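Putative hydrolase (Chromobacterium violaceum, PDB 3MCW) is a putative hydrolase of the isochorismatase family, probably cleaving a small-molecule substrate that has not been identified. Local coordinates at residues P13-D19 with P54-H60; E128-R132 with N173-C179; V141-D146 with Y178-S184. All coordinates share one frame; numbering follows the deposited sequence. Where two conformers were deposited one is given.

Interaction 1: P13-D19 with P54-H60. With EDO (1,2-ethanediol), chain L.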
loop_
_atom_site.group_PDB
_atom_site.type_symbol
_atom_site.label_atom_id
_atom_site.label_comp_id
_atom_site.label_asym_id
_atom_site.label_seq_id
_atom_site.Cartn_x
_atom_site.Cartn_y
_atom_site.Cartn_z
ATOM N N PRO A 13 1.827 -19.408 13.449
ATOM C CA PRO A 13 1.303 -18.289 12.681
ATOM C C PRO A 13 0.544 -17.354 13.609
ATOM O O PRO A 13 -0.188 -17.788 14.516
ATOM C CB PRO A 13 0.389 -18.979 11.664
ATOM C CG PRO A 13 -0.061 -20.238 12.358
ATOM C CD PRO A 13 1.152 -20.679 13.123
ATOM N N LEU A 14 0.666 -16.060 13.349
ATOM C CA LEU A 14 0.120 -15.019 14.199
ATOM C C LEU A 14 -1.093 -14.375 13.525
ATOM O O LEU A 14 -1.003 -13.913 12.382
ATOM C CB LEU A 14 1.206 -13.970 14.520
ATOM C CG LEU A 14 0.765 -12.836 15.461
ATOM C CD1 LEU A 14 1.899 -12.372 16.359
ATOM C CD2 LEU A 14 0.177 -11.637 14.705
ATOM N N LEU A 15 -2.197 -14.306 14.254
ATOM C CA LEU A 15 -3.444 -13.663 13.764
ATOM C C LEU A 15 -3.410 -12.202 14.075
ATOM O O LEU A 15 -3.263 -11.810 15.243
ATOM C CB LEU A 15 -4.652 -14.314 14.449
ATOM C CG LEU A 15 -6.012 -13.800 13.980
ATOM C CD1 LEU A 15 -6.297 -14.138 12.511
ATOM C CD2 LEU A 15 -7.107 -14.400 14.879
ATOM N N LEU A 16 -3.508 -11.379 13.032
ATOM C CA LEU A 16 -3.462 -9.938 13.106
ATOM C C LEU A 16 -4.802 -9.378 12.652
ATOM O O LEU A 16 -5.125 -9.451 11.457
ATOM C CB LEU A 16 -2.326 -9.414 12.203
ATOM C CG LEU A 16 -1.980 -7.941 12.351
ATOM C CD1 LEU A 16 -1.315 -7.675 13.685
ATOM C CD2 LEU A 16 -1.050 -7.516 11.201
ATOM N N LEU A 17 -5.609 -8.912 13.599
ATOM C CA LEU A 17 -6.971 -8.398 13.333
ATOM C C LEU A 17 -6.941 -6.884 13.300
ATOM O O LEU A 17 -6.608 -6.266 14.301
ATOM C CB LEU A 17 -7.945 -8.896 14.398
ATOM C CG LEU A 17 -8.213 -10.389 14.409
ATOM C CD1 LEU A 17 -9.182 -10.752 15.559
ATOM C CD2 LEU A 17 -8.727 -10.873 13.077
ATOM N N ILE A 18 -7.323 -6.301 12.171
ATOM C CA ILE A 18 -7.138 -4.874 11.931
ATOM C C ILE A 18 -8.423 -4.065 12.037
ATOM O O ILE A 18 -9.339 -4.204 11.222
ATOM C CB ILE A 18 -6.418 -4.671 10.594
ATOM C CG1 ILE A 18 -5.024 -5.318 10.647
ATOM C CG2 ILE A 18 -6.425 -3.160 10.201
ATOM C CD1 ILE A 18 -4.339 -5.318 9.284
ATOM N N ASP A 19 -8.454 -3.212 13.042
ATOM C CA ASP A 19 -9.372 -2.095 13.124
ATOM C C ASP A 19 -10.864 -2.469 13.120
ATOM O O ASP A 19 -11.698 -1.720 12.630
ATOM C CB ASP A 19 -9.103 -1.055 12.018
ATOM C CG ASP A 19 -7.748 -0.412 12.090
ATOM O OD1 ASP A 19 -6.981 -0.640 13.028
ATOM O OD2 ASP A 19 -7.419 0.341 11.118
ATOM N N PRO A 54 -0.296 -17.268 18.671
ATOM C CA PRO A 54 -0.051 -15.859 18.841
ATOM C C PRO A 54 -1.109 -14.986 18.138
ATOM O O PRO A 54 -1.506 -15.294 17.015
ATOM C CB PRO A 54 1.338 -15.665 18.194
ATOM C CG PRO A 54 1.904 -16.947 17.965
ATOM C CD PRO A 54 0.805 -17.937 17.963
ATOM N N LEU A 55 -1.494 -13.881 18.767
ATOM C CA LEU A 55 -2.495 -13.014 18.187
ATOM C C LEU A 55 -2.283 -11.592 18.642
ATOM O O LEU A 55 -1.841 -11.329 19.768
ATOM C CB LEU A 55 -3.915 -13.529 18.330
ATOM C CG LEU A 55 -4.435 -13.487 19.716
ATOM C CD1 LEU A 55 -5.165 -12.251 19.835
ATOM C CD2 LEU A 55 -5.386 -14.672 19.957
ATOM N N ILE A 56 -2.554 -10.657 17.745
ATOM C CA ILE A 56 -2.458 -9.213 18.036
ATOM C C ILE A 56 -3.693 -8.536 17.439
ATOM O O ILE A 56 -3.997 -8.709 16.242
ATOM C CB ILE A 56 -1.176 -8.586 17.446
ATOM C CG1 ILE A 56 0.076 -9.194 18.095
ATOM C CG2 ILE A 56 -1.199 -7.080 17.565
ATOM C CD1 ILE A 56 1.374 -8.755 17.426
ATOM N N HIS A 57 -4.364 -7.734 18.252
ATOM C CA HIS A 57 -5.422 -6.837 17.803
ATOM C C HIS A 57 -4.801 -5.485 17.481
ATOM O O HIS A 57 -4.104 -4.913 18.308
ATOM C CB HIS A 57 -6.461 -6.652 18.895
ATOM C CG HIS A 57 -7.064 -7.881 19.441
ATOM N ND1 HIS A 57 -8.193 -8.445 18.886
ATOM C CD2 HIS A 57 -6.690 -8.653 20.490
ATOM C CE1 HIS A 57 -8.490 -9.509 19.614
ATOM N NE2 HIS A 57 -7.592 -9.673 20.587
ATOM N N ILE A 58 -5.068 -4.954 16.283
ATOM C CA ILE A 58 -4.696 -3.614 15.913
ATOM C C ILE A 58 -5.919 -2.725 16.039
ATOM O O ILE A 58 -7.002 -3.047 15.529
ATOM C CB ILE A 58 -4.140 -3.575 14.464
ATOM C CG1 ILE A 58 -2.910 -4.459 14.300
ATOM C CG2 ILE A 58 -3.877 -2.118 14.027
ATOM C CD1 ILE A 58 -1.731 -4.138 15.215
ATOM N N ARG A 59 -5.745 -1.601 16.712
ATOM C CA ARG A 59 -6.780 -0.642 16.985
ATOM C C ARG A 59 -6.417 0.697 16.349
ATOM O O ARG A 59 -5.271 1.129 16.476
ATOM C CB ARG A 59 -6.896 -0.404 18.530
ATOM C CG ARG A 59 -8.148 0.259 18.978
ATOM C CD ARG A 59 -8.133 0.494 20.464
ATOM N NE ARG A 59 -7.193 1.513 20.860
ATOM C CZ ARG A 59 -6.793 1.728 22.111
ATOM N NH1 ARG A 59 -7.167 0.900 23.081
ATOM N NH2 ARG A 59 -5.973 2.724 22.372
ATOM N N HIS A 60 -7.368 1.377 15.734
ATOM C CA HIS A 60 -7.118 2.685 15.166
ATOM C C HIS A 60 -7.593 3.772 16.119
ATOM O O HIS A 60 -8.729 3.740 16.605
ATOM C CB HIS A 60 -7.827 2.843 13.811
ATOM C CG HIS A 60 -7.335 4.024 13.071
ATOM N ND1 HIS A 60 -6.112 4.030 12.433
ATOM C CD2 HIS A 60 -7.861 5.257 12.935
ATOM C CE1 HIS A 60 -5.934 5.225 11.910
ATOM N NE2 HIS A 60 -6.977 5.984 12.201
HETATM C C1 EDO L . 1.406 -12.082 20.801
HETATM O O1 EDO L . 0.528 -10.987 20.821
HETATM C C2 EDO L . 0.909 -13.040 21.857
HETATM O O2 EDO L . -0.279 -13.700 21.391
#
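Leu-16 and Ile-58 make the closest apolar side-chain contact between the two segments. CG of Leu-16 stands anti to its backbone nitrogen (chi1 -170°); this, with chi2 at 70°, brings CD1 across, 3.6 Å from CG1 of Ile-58 and 3.9 Å from CB of Ile-56. Leu-14 continues the apolar row, its CD1 lying 3.8 Å from CD1 of Ile-56. Branched residues suit this face because they interlock across neighbouring strands, and Ile-91 of the next strand packs against both isoleucines. Residues 14-18 and 55-60 run parallel, 11° apart, as the two strands of a beta-alpha-beta crossover whose helix, 37-51, lies over the face carrying Leu-15 and Leu-55. Five backbone bonds zip them together, among them Ile-56 N to Leu-15 O (2.8 Å) and Ile-58 N to Leu-17 O (2.8 Å). Packing is looser at Leu-17 and His-57, side by side with CD1 4.2 Å from ND1; the histidine's NE2 bonds to Glu-88. Asp-19 leans against CB of His-60, and its OD2 forms a salt bridge with Lys-93, consistent with the Asp-Lys pair at the active site of isochorismatase-like hydrolases. While the middle is buried, Arg-59 and His-60 at this end are partly exposed, as are Pro-54 and Leu-55 at the other. There an ethanediol, probably from the crystallisation liquor, accepts a hydrogen bond from Leu-55 N at O2 (2.9 Å) and donates from O1 to Leu-55 O (2.6 Å).

Interaction 2: E128-R132 with N173-C179; sequences EATVR and NLDGEYC
Arg-132 lies across the ring of Tyr-178, and nearly every atom of its side chain has a partner. CB rests 3.8 Å from CE1 of the tyrosine. With CG beside the backbone nitrogen (chi1 -74°), the next methylene comes to sit over the middle of the ring: CG is 3.7 Å from the centroid and only 9° off the normal, a CH-pi contact. The same CG is 3.7 Å from CD2 of Leu-174, the leucine side chain crossing that of the arginine at about a right angle. CD passes over the phenol end of the ring, and the extended chain then delivers the guanidinium to Glu-128, one helical turn earlier. NE (2.9 Å) and NH2 (2.8 Å) both donate to OE2 of Glu-128, a side-on grip on one oxygen that lies in the guanidinium plane and should hold that plane's rotation. This i to i+4 salt bridge runs along helix 123-136 where it meets the end of helix 163-174, both packed on one side of the central parallel sheet. The guanidinium plane is turned 47° from the ring, and NH1 comes within 3.0 Å of Tyr-178 OH. NH2 also reaches Ser-124 O of the second subunit, so an arginine long enough to span the helix surface serves the dimer interface as well. Water 1 donates to OE2 of Glu-128 and accepts from Asn-173 ND2, while the other carboxylate oxygen bonds to Ser-170. Deeper in, Val-131 CG1 packs 3.7 Å from CB of Cys-179, a branched valine and a compact cysteine that both rest on Val-141 of strand 140-149.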
loop_
_atom_site.group_PDB
_atom_site.type_symbol
_atom_site.label_atom_id
_atom_site.label_comp_id
_atom_site.label_asym_id
_atom_site.label_seq_id
_atom_site.Cartn_x
_atom_site.Cartn_y
_atom_site.Cartn_z
ATOM N N GLU A 128 -4.891 -3.128 3.327
ATOM C CA GLU A 128 -3.953 -3.084 2.219
ATOM C C GLU A 128 -2.652 -2.367 2.616
ATOM O O GLU A 128 -1.577 -2.859 2.244
ATOM C CB GLU A 128 -4.599 -2.432 1.014
ATOM C CG GLU A 128 -3.669 -2.322 -0.175
ATOM C CD GLU A 128 -4.356 -2.173 -1.513
ATOM O OE1 GLU A 128 -5.597 -2.138 -1.584
ATOM O OE2 GLU A 128 -3.568 -2.079 -2.467
ATOM N N ALA A 129 -2.731 -1.258 3.320
ATOM C CA ALA A 129 -1.498 -0.544 3.703
ATOM C C ALA A 129 -0.607 -1.434 4.557
ATOM O O ALA A 129 0.618 -1.508 4.388
ATOM C CB ALA A 129 -1.838 0.734 4.470
ATOM N N THR A 130 -1.233 -2.153 5.498
ATOM C CA THR A 130 -0.513 -3.032 6.394
ATOM C C THR A 130 0.084 -4.218 5.662
ATOM O O THR A 130 1.233 -4.593 5.904
ATOM C CB THR A 130 -1.431 -3.461 7.550
ATOM O OG1 THR A 130 -1.861 -2.326 8.302
ATOM C CG2 THR A 130 -0.731 -4.401 8.490
ATOM N N VAL A 131 -0.698 -4.847 4.787
ATOM C CA VAL A 131 -0.229 -6.015 4.065
ATOM C C VAL A 131 0.883 -5.675 3.082
ATOM O O VAL A 131 1.846 -6.416 2.954
ATOM C CB VAL A 131 -1.396 -6.767 3.372
ATOM C CG1 VAL A 131 -0.888 -7.877 2.497
ATOM C CG2 VAL A 131 -2.362 -7.301 4.415
ATOM N N ARG A 132 0.758 -4.558 2.361
ATOM C CA ARG A 132 1.823 -4.186 1.422
ATOM C C ARG A 132 3.131 -4.023 2.190
ATOM O O ARG A 132 4.173 -4.511 1.731
ATOM C CB ARG A 132 1.495 -2.936 0.625
ATOM C CG ARG A 132 0.455 -3.126 -0.455
ATOM C CD ARG A 132 0.307 -1.879 -1.314
ATOM N NE ARG A 132 -0.720 -1.954 -2.346
ATOM C CZ ARG A 132 -0.518 -1.707 -3.642
ATOM N NH1 ARG A 132 0.668 -1.485 -4.152
ATOM N NH2 ARG A 132 -1.578 -1.592 -4.428
ATOM N N ASN A 173 -4.298 -6.865 -6.612
ATOM C CA ASN A 173 -3.026 -6.146 -6.433
ATOM C C ASN A 173 -2.169 -6.743 -5.327
ATOM O O ASN A 173 -0.943 -6.682 -5.396
ATOM C CB ASN A 173 -3.281 -4.659 -6.176
ATOM C CG ASN A 173 -3.722 -3.878 -7.448
ATOM O OD1 ASN A 173 -3.503 -4.334 -8.585
ATOM N ND2 ASN A 173 -4.367 -2.762 -7.238
ATOM N N LEU A 174 -2.803 -7.313 -4.314
ATOM C CA LEU A 174 -2.101 -7.871 -3.173
ATOM C C LEU A 174 -1.574 -9.282 -3.405
ATOM O O LEU A 174 -0.482 -9.620 -2.935
ATOM C CB LEU A 174 -3.003 -7.838 -1.938
ATOM C CG LEU A 174 -3.270 -6.464 -1.358
ATOM C CD1 LEU A 174 -4.348 -6.501 -0.294
ATOM C CD2 LEU A 174 -1.965 -5.882 -0.749
ATOM N N ASP A 175 -2.361 -10.132 -4.065
ATOM C CA ASP A 175 -2.030 -11.533 -4.199
ATOM C C ASP A 175 -0.763 -11.710 -5.010
ATOM O O ASP A 175 -0.565 -11.066 -6.045
ATOM C CB ASP A 175 -3.168 -12.329 -4.857
ATOM C CG ASP A 175 -2.902 -13.798 -4.799
ATOM O OD1 ASP A 175 -2.732 -14.346 -3.681
ATOM O OD2 ASP A 175 -2.742 -14.450 -5.880
ATOM N N GLY A 176 0.098 -12.620 -4.543
ATOM C CA GLY A 176 1.369 -12.942 -5.208
ATOM C C GLY A 176 2.443 -11.901 -4.874
ATOM O O GLY A 176 3.505 -12.228 -4.353
ATOM N N GLU A 177 2.172 -10.643 -5.138
ATOM C CA GLU A 177 3.155 -9.602 -4.972
ATOM C C GLU A 177 3.453 -9.311 -3.507
ATOM O O GLU A 177 4.578 -8.971 -3.158
ATOM C CB GLU A 177 2.675 -8.335 -5.702
ATOM C CG GLU A 177 3.711 -7.279 -5.933
ATOM C CD GLU A 177 4.735 -7.597 -7.021
ATOM O OE1 GLU A 177 4.739 -8.734 -7.553
ATOM O OE2 GLU A 177 5.553 -6.694 -7.356
ATOM N N TYR A 178 2.430 -9.361 -2.660
ATOM C CA TYR A 178 2.539 -8.993 -1.245
ATOM C C TYR A 178 2.123 -10.069 -0.253
ATOM O O TYR A 178 2.520 -10.000 0.906
ATOM C CB TYR A 178 1.736 -7.726 -0.966
ATOM C CG TYR A 178 2.154 -6.533 -1.798
ATOM C CD1 TYR A 178 3.168 -5.658 -1.375
ATOM C CD2 TYR A 178 1.500 -6.235 -2.970
ATOM C CE1 TYR A 178 3.503 -4.540 -2.152
ATOM C CE2 TYR A 178 1.851 -5.124 -3.748
ATOM C CZ TYR A 178 2.836 -4.296 -3.328
ATOM O OH TYR A 178 3.197 -3.182 -4.058
ATOM N N CYS A 179 1.264 -10.996 -0.668
ATOM C CA CYS A 179 0.673 -11.982 0.250
ATOM C C CYS A 179 0.048 -13.103 -0.542
ATOM O O CYS A 179 0.040 -13.082 -1.781
ATOM C CB CYS A 179 -0.392 -11.329 1.127
ATOM S SG CYS A 179 -1.893 -10.874 0.224
HETATM O O HOH W 1 -5.077 -1.992 -4.751
#

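Interaction 3: V141-D146 with Y178-S184; sequences VCLAED and YCRVCGS
The carboxylate of Asp-146 is gripped at both oxygens by Ser-184. The serine hydroxyl OG donates to OD2 at 2.6 Å and its backbone N donates to OD1 at 2.8 Å, each meeting its oxygen on the syn side and about 20° out of the carboxylate plane. Asp-146 has CG between its backbone nitrogen and carbonyl carbon (chi1 62°), a torsion that turns the acid toward the start of helix 184-191, where Gly-183 is the N-cap residue. Behind this clasp, parallel strands 141-144 and 180-182 are joined by regular backbone bonds, from Arg-180 N to Val-141 O (2.9 Å) through to Glu-145 N to Cys-182 O (3.0 Å). Strand 180-182 is outermost on this side of the sheet within the chain. Leu-143 CB packs 3.9 Å from the sulfur of Cys-179, and Val-181 CG1 lies 3.8 Å from the aliphatic CG of Glu-145, whose acid end bonds to His-167. Water 2 links Val-141 N to Tyr-178 O. A short acid fits the chain corner at 145-146, and a serine, donating through N and OG, the first turn of the helix; two donors beside a helix N-terminus would be expected to favour ionised Asp-146.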
loop_
_atom_site.group_PDB
_atom_site.type_symbol
_atom_site.label_atom_id
_atom_site.label_comp_id
_atom_site.label_asym_id
_atom_site.label_seq_id
_atom_site.Cartn_x
_atom_site.Cartn_y
_atom_site.Cartn_z
ATOM N N VAL A 141 2.641 -13.555 4.531
ATOM C CA VAL A 141 1.303 -13.101 4.880
ATOM C C VAL A 141 0.237 -13.910 4.160
ATOM O O VAL A 141 0.285 -14.085 2.942
ATOM C CB VAL A 141 1.093 -11.614 4.516
ATOM C CG1 VAL A 141 -0.302 -11.178 4.867
ATOM C CG2 VAL A 141 2.162 -10.756 5.161
ATOM N N CYS A 142 -0.722 -14.412 4.941
ATOM C CA CYS A 142 -1.982 -14.982 4.400
ATOM C C CYS A 142 -3.068 -13.991 4.725
ATOM O O CYS A 142 -3.310 -13.673 5.884
ATOM C CB CYS A 142 -2.388 -16.316 5.043
ATOM S SG CYS A 142 -1.241 -17.655 4.794
ATOM N N LEU A 143 -3.749 -13.500 3.694
ATOM C CA LEU A 143 -4.835 -12.547 3.853
ATOM C C LEU A 143 -6.142 -13.313 3.794
ATOM O O LEU A 143 -6.480 -13.895 2.748
ATOM C CB LEU A 143 -4.755 -11.483 2.752
ATOM C CG LEU A 143 -5.832 -10.420 2.832
ATOM C CD1 LEU A 143 -5.834 -9.675 4.141
ATOM C CD2 LEU A 143 -5.608 -9.415 1.700
ATOM N N ALA A 144 -6.886 -13.352 4.903
ATOM C CA ALA A 144 -8.157 -14.070 5.011
ATOM C C ALA A 144 -9.240 -13.166 4.458
ATOM O O ALA A 144 -9.875 -12.393 5.182
ATOM C CB ALA A 144 -8.439 -14.483 6.463
ATOM N N GLU A 145 -9.460 -13.253 3.155
ATOM C CA GLU A 145 -10.232 -12.217 2.476
ATOM C C GLU A 145 -11.712 -12.187 2.867
ATOM O O GLU A 145 -12.355 -11.165 2.809
ATOM C CB GLU A 145 -10.042 -12.270 0.953
ATOM C CG GLU A 145 -10.601 -13.492 0.299
ATOM C CD GLU A 145 -12.082 -13.384 -0.035
ATOM O OE1 GLU A 145 -12.590 -12.262 -0.238
ATOM O OE2 GLU A 145 -12.728 -14.457 -0.114
ATOM N N ASP A 146 -12.251 -13.358 3.231
ATOM C CA ASP A 146 -13.633 -13.442 3.711
ATOM C C ASP A 146 -13.842 -12.823 5.076
ATOM O O ASP A 146 -14.966 -12.578 5.487
ATOM C CB ASP A 146 -14.159 -14.871 3.654
ATOM C CG ASP A 146 -13.387 -15.845 4.521
ATOM O OD1 ASP A 146 -12.143 -15.729 4.623
ATOM O OD2 ASP A 146 -14.000 -16.787 5.061
ATOM N N TYR A 178 2.430 -9.361 -2.660
ATOM C CA TYR A 178 2.539 -8.993 -1.245
ATOM C C TYR A 178 2.123 -10.069 -0.253
ATOM O O TYR A 178 2.520 -10.000 0.906
ATOM C CB TYR A 178 1.736 -7.726 -0.966
ATOM C CG TYR A 178 2.154 -6.533 -1.798
ATOM C CD1 TYR A 178 3.168 -5.658 -1.375
ATOM C CD2 TYR A 178 1.500 -6.235 -2.970
ATOM C CE1 TYR A 178 3.503 -4.540 -2.152
ATOM C CE2 TYR A 178 1.851 -5.124 -3.748
ATOM C CZ TYR A 178 2.836 -4.296 -3.328
ATOM O OH TYR A 178 3.197 -3.182 -4.058
ATOM N N CYS A 179 1.264 -10.996 -0.668
ATOM C CA CYS A 179 0.673 -11.982 0.250
ATOM C C CYS A 179 0.048 -13.103 -0.542
ATOM O O CYS A 179 0.040 -13.082 -1.781
ATOM C CB CYS A 179 -0.392 -11.329 1.127
ATOM S SG CYS A 179 -1.893 -10.874 0.224
ATOM N N ARG A 180 -0.417 -14.129 0.168
ATOM C CA ARG A 180 -1.287 -15.148 -0.399
ATOM C C ARG A 180 -2.703 -14.856 0.065
ATOM O O ARG A 180 -2.996 -14.898 1.269
ATOM C CB ARG A 180 -0.849 -16.525 0.076
ATOM C CG ARG A 180 -1.680 -17.633 -0.532
ATOM C CD ARG A 180 -1.158 -18.993 -0.170
ATOM N NE ARG A 180 -2.023 -20.025 -0.690
ATOM C CZ ARG A 180 -1.679 -21.292 -0.786
ATOM N NH1 ARG A 180 -0.493 -21.680 -0.355
ATOM N NH2 ARG A 180 -2.544 -22.156 -1.272
ATOM N N VAL A 181 -3.608 -14.596 -0.874
ATOM C CA VAL A 181 -5.022 -14.392 -0.556
ATOM C C VAL A 181 -5.675 -15.773 -0.405
ATOM O O VAL A 181 -5.552 -16.617 -1.262
ATOM C CB VAL A 181 -5.693 -13.579 -1.659
ATOM C CG1 VAL A 181 -7.219 -13.520 -1.414
ATOM C CG2 VAL A 181 -5.081 -12.180 -1.720
ATOM N N CYS A 182 -6.384 -15.974 0.711
ATOM C CA CYS A 182 -7.076 -17.224 0.897
ATOM C C CYS A 182 -8.299 -17.034 1.767
ATOM O O CYS A 182 -8.684 -15.897 2.073
ATOM C CB CYS A 182 -6.112 -18.201 1.515
ATOM S SG CYS A 182 -5.511 -17.572 3.082
ATOM N N GLY A 183 -8.999 -18.126 2.050
ATOM C CA GLY A 183 -10.197 -18.065 2.855
ATOM C C GLY A 183 -9.966 -18.600 4.250
ATOM O O GLY A 183 -9.133 -19.464 4.494
ATOM N N SER A 184 -10.807 -18.146 5.156
ATOM C CA SER A 184 -10.716 -18.578 6.541
ATOM C C SER A 184 -10.885 -20.084 6.677
ATOM O O SER A 184 -10.221 -20.664 7.526
ATOM C CB SER A 184 -11.713 -17.845 7.433
ATOM O OG SER A 184 -13.055 -18.125 7.101
HETATM O O HOH W 2 3.812 -12.145 2.195
#

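How the interactions relate
All three contacts lie within one isochorismatase domain, built round a six-stranded parallel sheet. Interaction 1 closes before the others open; interactions 2 and 3 then alternate along the chain and share Tyr-178 and Cys-179. Interactions 1 and 3 join different strand pairs of the sheet, their centres about 14 Å apart and separated by strand 115-121. Interaction 2, centred about 16 Å from interaction 1 and 9 Å from interaction 3, belongs to the helical layer: Thr-130 packs on Leu-16 and Ile-18, and Leu-174 on Leu-143. Interactions 2 and 3 also touch the second subunit, so the 180-182 edge of the sheet and helices 123-136 and 163-174 lie at the dimer interface.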